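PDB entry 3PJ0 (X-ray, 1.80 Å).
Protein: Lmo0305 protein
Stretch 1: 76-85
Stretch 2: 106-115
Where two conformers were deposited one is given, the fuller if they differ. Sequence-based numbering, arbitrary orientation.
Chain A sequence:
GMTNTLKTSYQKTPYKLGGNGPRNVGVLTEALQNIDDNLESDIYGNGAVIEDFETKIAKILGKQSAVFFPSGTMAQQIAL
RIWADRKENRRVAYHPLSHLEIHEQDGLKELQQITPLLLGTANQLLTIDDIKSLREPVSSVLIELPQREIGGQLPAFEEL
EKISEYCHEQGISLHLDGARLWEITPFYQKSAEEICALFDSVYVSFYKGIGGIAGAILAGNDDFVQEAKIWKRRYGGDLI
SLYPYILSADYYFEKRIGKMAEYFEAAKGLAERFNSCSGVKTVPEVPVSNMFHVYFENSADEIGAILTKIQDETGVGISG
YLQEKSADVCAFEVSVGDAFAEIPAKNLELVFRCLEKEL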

ATOM      1  N   GLN A  76      -9.510   6.013  -5.782  1.00  9.24           N
ATOM      2  CA  GLN A  76     -10.658   6.365  -6.648  1.00  9.10           C
ATOM      3  C   GLN A  76     -11.935   5.588  -6.316  1.00  9.38           C
ATOM      4  O   GLN A  76     -13.007   6.173  -6.342  1.00  8.98           O
ATOM      5  N   GLN A  77     -11.814   4.294  -5.998  1.00  9.54           N
ATOM      6  CA  GLN A  77     -12.985   3.528  -5.517  1.00 10.47           C
ATOM      7  C   GLN A  77     -13.578   4.232  -4.276  1.00 10.00           C
ATOM      8  O   GLN A  77     -14.809   4.341  -4.110  1.00  9.94           O
ATOM      9  N   ILE A  78     -12.685   4.672  -3.384  1.00  9.24           N
ATOM     10  CA  ILE A  78     -13.077   5.409  -2.175  1.00  9.58           C
ATOM     11  C   ILE A  78     -13.749   6.745  -2.503  1.00  9.62           C
ATOM     12  O   ILE A  78     -14.798   7.071  -1.914  1.00  8.88           O
ATOM     13  N   ALA A  79     -13.208   7.501  -3.464  1.00  8.89           N
ATOM     14  CA  ALA A  79     -13.791   8.788  -3.829  1.00  9.32           C
ATOM     15  C   ALA A  79     -15.242   8.584  -4.280  1.00  9.24           C
ATOM     16  O   ALA A  79     -16.144   9.298  -3.823  1.00  8.87           O
ATOM     17  N   LEU A  80     -15.464   7.618  -5.174  1.00  8.66           N
ATOM     18  CA  LEU A  80     -16.802   7.360  -5.733  1.00  9.08           C
ATOM     19  C   LEU A  80     -17.785   6.878  -4.649  1.00  9.88           C
ATOM     20  O   LEU A  80     -18.973   7.287  -4.668  1.00  9.75           O
ATOM     21  N   ARG A  81     -17.314   6.059  -3.710  1.00  8.67           N
ATOM     22  CA  ARG A  81     -18.169   5.658  -2.563  1.00  9.29           C
ATOM     23  C   ARG A  81     -18.607   6.846  -1.687  1.00  9.28           C
ATOM     24  O   ARG A  81     -19.765   6.942  -1.277  1.00  8.86           O
ATOM     25  N   ILE A  82     -17.678   7.753  -1.386  1.00  8.79           N
ATOM     26  CA  ILE A  82     -18.017   8.910  -0.598  1.00  9.53           C
ATOM     27  C   ILE A  82     -19.116   9.719  -1.305  1.00  9.72           C
ATOM     28  O   ILE A  82     -20.121  10.075  -0.674  1.00 10.66           O
ATOM     29  N   TRP A  83     -18.960   9.988  -2.609  1.00  9.56           N
ATOM     30  CA  TRP A  83     -19.993  10.746  -3.333  1.00  9.26           C
ATOM     31  C   TRP A  83     -21.305   9.951  -3.432  1.00 10.31           C
ATOM     32  O   TRP A  83     -22.353  10.536  -3.348  1.00 11.03           O
ATOM     33  N   ALA A  84     -21.241   8.619  -3.567  1.00  9.82           N
ATOM     34  CA  ALA A  84     -22.461   7.798  -3.601  1.00 11.09           C
ATOM     35  C   ALA A  84     -23.237   7.924  -2.280  1.00 11.53           C
ATOM     36  O   ALA A  84     -24.488   8.051  -2.273  1.00 12.17           O
ATOM     37  N   ASP A  85     -22.500   7.904  -1.166  1.00 10.67           N
ATOM     38  CA  ASP A  85     -23.106   8.091   0.145  1.00 12.17           C
ATOM     39  C   ASP A  85     -23.733   9.476   0.322  1.00 12.49           C
ATOM     40  O   ASP A  85     -24.809   9.577   0.874  1.00 12.84           O
ATOM     41  N   ASP A 106     -12.422  -5.512 -11.171  1.00 11.25           N
ATOM     42  CA  ASP A 106     -13.817  -5.209 -10.797  1.00 11.50           C
ATOM     43  C   ASP A 106     -13.976  -4.786  -9.340  1.00 11.29           C
ATOM     44  O   ASP A 106     -15.052  -4.954  -8.738  1.00 11.84           O
ATOM     45  N   GLY A 107     -12.924  -4.193  -8.784  1.00 10.98           N
ATOM     46  CA  GLY A 107     -12.925  -3.772  -7.391  1.00 10.14           C
ATOM     47  C   GLY A 107     -14.108  -2.871  -7.034  1.00 10.33           C
ATOM     48  O   GLY A 107     -14.758  -3.054  -6.000  1.00  9.79           O
ATOM     49  N   LEU A 108     -14.383  -1.890  -7.889  1.00 10.43           N
ATOM     50  CA  LEU A 108     -15.489  -0.929  -7.617  1.00 10.75           C
ATOM     51  C   LEU A 108     -16.816  -1.654  -7.464  1.00 10.22           C
ATOM     52  O   LEU A 108     -17.589  -1.386  -6.536  1.00 10.30           O
ATOM     53  N   LYS A 109     -17.076  -2.593  -8.359  1.00 10.45           N
ATOM     54  CA  LYS A 109     -18.282  -3.429  -8.290  1.00 10.74           C
ATOM     55  C   LYS A 109     -18.297  -4.382  -7.080  1.00 11.67           C
ATOM     56  O   LYS A 109     -19.310  -4.508  -6.369  1.00 11.53           O
ATOM     57  N   GLU A 110     -17.179  -5.046  -6.836  1.00 11.29           N
ATOM     58  CA  GLU A 110     -17.122  -6.106  -5.821  1.00 11.89           C
ATOM     59  C   GLU A 110     -16.979  -5.591  -4.397  1.00 11.72           C
ATOM     60  O   GLU A 110     -17.477  -6.233  -3.461  1.00 12.34           O
ATOM     61  N   LEU A 111     -16.261  -4.481  -4.218  1.00 10.60           N
ATOM     62  CA  LEU A 111     -16.026  -3.928  -2.895  1.00 10.54           C
ATOM     63  C   LEU A 111     -17.022  -2.824  -2.520  1.00 11.11           C
ATOM     64  O   LEU A 111     -17.337  -2.642  -1.340  1.00 10.52           O
ATOM     65  N   GLN A 112     -17.550  -2.116  -3.517  1.00 11.34           N
ATOM     66  CA  GLN A 112     -18.448  -1.001  -3.220  1.00 11.61           C
ATOM     67  C   GLN A 112     -19.877  -1.214  -3.730  1.00 12.85           C
ATOM     68  O   GLN A 112     -20.774  -0.413  -3.428  1.00 14.51           O
ATOM     69  N   GLN A 113     -20.110  -2.294  -4.477  1.00 13.80           N
ATOM     70  CA  GLN A 113     -21.442  -2.555  -5.054  1.00 15.00           C
ATOM     71  C   GLN A 113     -21.984  -1.304  -5.755  1.00 13.38           C
ATOM     72  O   GLN A 113     -23.181  -0.986  -5.672  1.00 12.29           O
ATOM     73  N   ILE A 114     -21.075  -0.605  -6.432  1.00 12.35           N
ATOM     74  CA  ILE A 114     -21.403   0.542  -7.270  1.00 12.10           C
ATOM     75  C   ILE A 114     -21.612   0.045  -8.711  1.00 13.19           C
ATOM     76  O   ILE A 114     -20.902  -0.862  -9.188  1.00 12.85           O
ATOM     77  N   THR A 115     -22.602   0.620  -9.398  1.00 12.81           N
ATOM     78  CA  THR A 115     -22.969   0.195 -10.764  1.00 13.91           C
ATOM     79  C   THR A 115     -22.536   1.280 -11.732  1.00 14.30           C
ATOM     80  O   THR A 115     -23.124   2.365 -11.713  1.00 13.42           O
TER

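Residues 76-85 form part of a longer helix whose axis crosses that of helix 107-112 at 55°, with a closest approach of 10.2 Å. The contact follows a helical stripe of Gln-77, Leu-80, Arg-81 and Ala-84, while Ile-78 and Ile-82 direct their CA-to-CB bonds away from the second stretch.

Gln-77 enters first, where the backbones are near: its CA lies 5.5 Å from the CA of Leu-108. Its CB points sideways, but an extended mt rotamer carries the amide over the start of the second helix, placing Gln-77 CD 3.9 Å from Leu-108 N and Gln-77 OE1 3.8 Å from Leu-111 CD1. Gly-107 makes room for this amide, since an ideal CB there would lie 2.5 Å from Gln-77 NE2, a clash. Both ends of the amide are hydrogen-bonded outside the two stretches.

Leu-80 (mt) points toward the partner and supplies an apolar contact, its CD1 meeting CD2 of Leu-108 (tp) at 4.0 Å. Its CB also lies 4.3 Å from CD1 of Ile-114, an mt side chain that reaches back from beyond the second helix to lie against the backbone as well, with Ile-114 CD1 3.8 Å from Arg-81 N.

Arg-81 provides the polar link. With chi1 t and chi2 p, its guanidinium donates from NH1 to OE1 of Gln-112 (mm) at 2.7 Å, the acceptor sitting at the guanidinium edge near its plane. The same NH1 donates to a water at 2.9 Å, and this water donates to Leu-111 O at 2.8 Å, adding a bridge to the backbone. One turn on, Asp-85 holds the guanidinium from within its own helix through a salt bridge, Arg-81 NE to Asp-85 OD1, of 3.0 Å. Between them in sequence, Ala-84 closes the apolar patch, its CB 4.2 Å from Ile-114 CD1.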

ATOM      1  CB  GLN A  76     -10.292   6.275  -8.110  1.00  8.37           C
ATOM      2  CG  GLN A  76      -9.249   7.287  -8.495  1.00  7.73           C
ATOM      3  CD  GLN A  76      -9.278   7.585  -9.973  1.00  9.10           C
ATOM      4  OE1 GLN A  76      -9.612   8.703 -10.385  1.00  9.65           O
ATOM      5  NE2 GLN A  76      -8.987   6.572 -10.791  1.00  8.67           N
ATOM      6  CB  GLN A  77     -12.561   2.139  -5.110  1.00 10.48           C
ATOM      7  CG  GLN A  77     -12.196   1.218  -6.223  1.00 13.48           C
ATOM      8  CD  GLN A  77     -11.791  -0.109  -5.640  1.00 15.30           C
ATOM      9  OE1 GLN A  77     -12.355  -0.530  -4.616  1.00 12.79           O
ATOM     10  NE2 GLN A  77     -10.824  -0.794  -6.288  1.00 17.99           N
ATOM     11  CB  ILE A  78     -11.855   5.618  -1.225  1.00  9.53           C
ATOM     12  CG1 ILE A  78     -11.449   4.275  -0.645  1.00  7.53           C
ATOM     13  CG2 ILE A  78     -12.149   6.651  -0.082  1.00 10.20           C
ATOM     14  CD1 ILE A  78     -10.070   4.299   0.101  1.00  9.15           C
ATOM     15  CB  ALA A  79     -12.937   9.503  -4.953  1.00  9.05           C
ATOM     16  CB  LEU A  80     -16.727   6.376  -6.924  1.00 10.25           C
ATOM     17  CG  LEU A  80     -15.850   6.840  -8.119  1.00 10.35           C
ATOM     18  CD1 LEU A  80     -15.841   5.865  -9.252  1.00 12.49           C
ATOM     19  CD2 LEU A  80     -16.276   8.274  -8.593  1.00 17.02           C
ATOM     20  CB  ARG A  81     -17.492   4.571  -1.706  1.00 10.17           C
ATOM     21  CG  ARG A  81     -18.313   4.146  -0.448  1.00 10.14           C
ATOM     22  CD  ARG A  81     -19.696   3.620  -0.771  1.00 12.37           C
ATOM     23  NE  ARG A  81     -20.410   3.362   0.474  1.00 13.91           N
ATOM     24  CZ  ARG A  81     -20.352   2.224   1.166  1.00 14.57           C
ATOM     25  NH1 ARG A  81     -19.675   1.172   0.715  1.00 14.95           N
ATOM     26  NH2 ARG A  81     -21.002   2.143   2.326  1.00 18.39           N
ATOM     27  CB  ILE A  82     -16.786   9.777  -0.332  1.00  9.20           C
ATOM     28  CG1 ILE A  82     -15.790   9.009   0.529  1.00  9.72           C
ATOM     29  CG2 ILE A  82     -17.155  11.133   0.356  1.00 11.11           C
ATOM     30  CD1 ILE A  82     -14.373   9.639   0.617  1.00 10.04           C
ATOM     31  CB  TRP A  83     -19.514  11.225  -4.701  1.00  9.50           C
ATOM     32  CG  TRP A  83     -18.364  12.188  -4.656  1.00  8.64           C
ATOM     33  CD1 TRP A  83     -17.193  12.076  -5.326  1.00 10.46           C
ATOM     34  CD2 TRP A  83     -18.245  13.364  -3.846  1.00  8.60           C
ATOM     35  NE1 TRP A  83     -16.361  13.106  -5.017  1.00  9.11           N
ATOM     36  CE2 TRP A  83     -16.973  13.913  -4.101  1.00 10.63           C
ATOM     37  CE3 TRP A  83     -19.097  14.016  -2.933  1.00 12.05           C
ATOM     38  CZ2 TRP A  83     -16.527  15.088  -3.492  1.00 10.87           C
ATOM     39  CZ3 TRP A  83     -18.640  15.181  -2.307  1.00 11.68           C
ATOM     40  CH2 TRP A  83     -17.378  15.705  -2.598  1.00 12.49           C
ATOM     41  CB  ALA A  84     -22.122   6.329  -3.900  1.00 11.04           C
ATOM     42  CB  ASP A  85     -22.100   7.848   1.255  1.00 11.95           C
ATOM     43  CG  ASP A  85     -21.793   6.366   1.471  1.00 14.98           C
ATOM     44  OD1 ASP A  85     -22.500   5.475   0.932  1.00 16.75           O
ATOM     45  OD2 ASP A  85     -20.833   6.107   2.225  1.00 18.50           O
ATOM     46  CB  ASP A 106     -14.716  -6.423 -11.077  1.00 12.05           C
ATOM     47  CG  ASP A 106     -14.463  -7.018 -12.449  1.00 14.44           C
ATOM     48  OD1 ASP A 106     -14.545  -6.281 -13.459  1.00 12.39           O
ATOM     49  OD2 ASP A 106     -14.142  -8.221 -12.490  1.00 16.59           O
ATOM     50  CB  LEU A 108     -15.565   0.110  -8.727  1.00 10.43           C
ATOM     51  CG  LEU A 108     -16.640   1.197  -8.598  1.00 11.89           C
ATOM     52  CD1 LEU A 108     -16.362   2.084  -7.359  1.00  9.97           C
ATOM     53  CD2 LEU A 108     -16.658   1.993  -9.930  1.00 11.22           C
ATOM     54  CB  LYS A 109     -18.394  -4.233  -9.583  1.00 11.51           C
ATOM     55  CG  LYS A 109     -18.600  -3.317 -10.832  1.00 12.43           C
ATOM     56  CD  LYS A 109     -18.528  -4.091 -12.118  1.00 12.22           C
ATOM     57  CE  LYS A 109     -18.518  -3.130 -13.356  1.00 13.02           C
ATOM     58  NZ  LYS A 109     -18.247  -3.896 -14.616  1.00 14.15           N
ATOM     59  CB  GLU A 110     -15.971  -7.073  -6.109  0.54 12.40           C
ATOM     60  CG  GLU A 110     -16.067  -7.832  -7.435  0.54 14.77           C
ATOM     61  CD  GLU A 110     -16.989  -9.043  -7.421  0.54 17.39           C
ATOM     62  OE1 GLU A 110     -17.795  -9.246  -6.466  0.54 15.71           O
ATOM     63  OE2 GLU A 110     -16.899  -9.808  -8.404  0.54 18.53           O
ATOM     64  CB  LEU A 111     -14.592  -3.421  -2.749  1.00 10.09           C
ATOM     65  CG  LEU A 111     -13.487  -4.488  -2.676  1.00  9.48           C
ATOM     66  CD1 LEU A 111     -12.120  -3.851  -2.745  1.00  5.92           C
ATOM     67  CD2 LEU A 111     -13.647  -5.381  -1.409  1.00 10.70           C
ATOM     68  CB  GLN A 112     -17.859   0.307  -3.778  1.00 10.93           C
ATOM     69  CG  GLN A 112     -16.557   0.781  -3.137  1.00 12.07           C
ATOM     70  CD  GLN A 112     -16.688   1.012  -1.640  1.00 13.34           C
ATOM     71  OE1 GLN A 112     -17.775   1.259  -1.133  1.00 11.86           O
ATOM     72  NE2 GLN A 112     -15.583   0.903  -0.927  1.00 14.30           N
ATOM     73  CB  GLN A 113     -22.464  -3.051  -4.015  1.00 15.77           C
ATOM     74  CG  GLN A 113     -22.121  -4.392  -3.419  1.00 19.90           C
ATOM     75  CD  GLN A 113     -21.177  -4.253  -2.292  1.00 21.54           C
ATOM     76  OE1 GLN A 113     -21.387  -3.418  -1.412  1.00 25.48           O
ATOM     77  NE2 GLN A 113     -20.145  -5.082  -2.270  1.00 24.63           N
ATOM     78  CB  ILE A 114     -20.326   1.626  -7.144  1.00 12.35           C
ATOM     79  CG1 ILE A 114     -20.544   2.365  -5.814  1.00 11.03           C
ATOM     80  CG2 ILE A 114     -20.299   2.581  -8.413  1.00 10.96           C
ATOM     81  CD1 ILE A 114     -19.493   3.458  -5.467  1.00 12.08           C
ATOM     82  CB  THR A 115     -24.514   0.011 -10.918  1.00 15.13           C
ATOM     83  OG1 THR A 115     -25.004  -1.028 -10.046  1.00 16.98           O
ATOM     84  CG2 THR A 115     -24.885  -0.328 -12.367  1.00 15.98           C
TER
HETATM   85  O   HOH W   1     -18.661  -1.560   0.875  1.00 20.90           O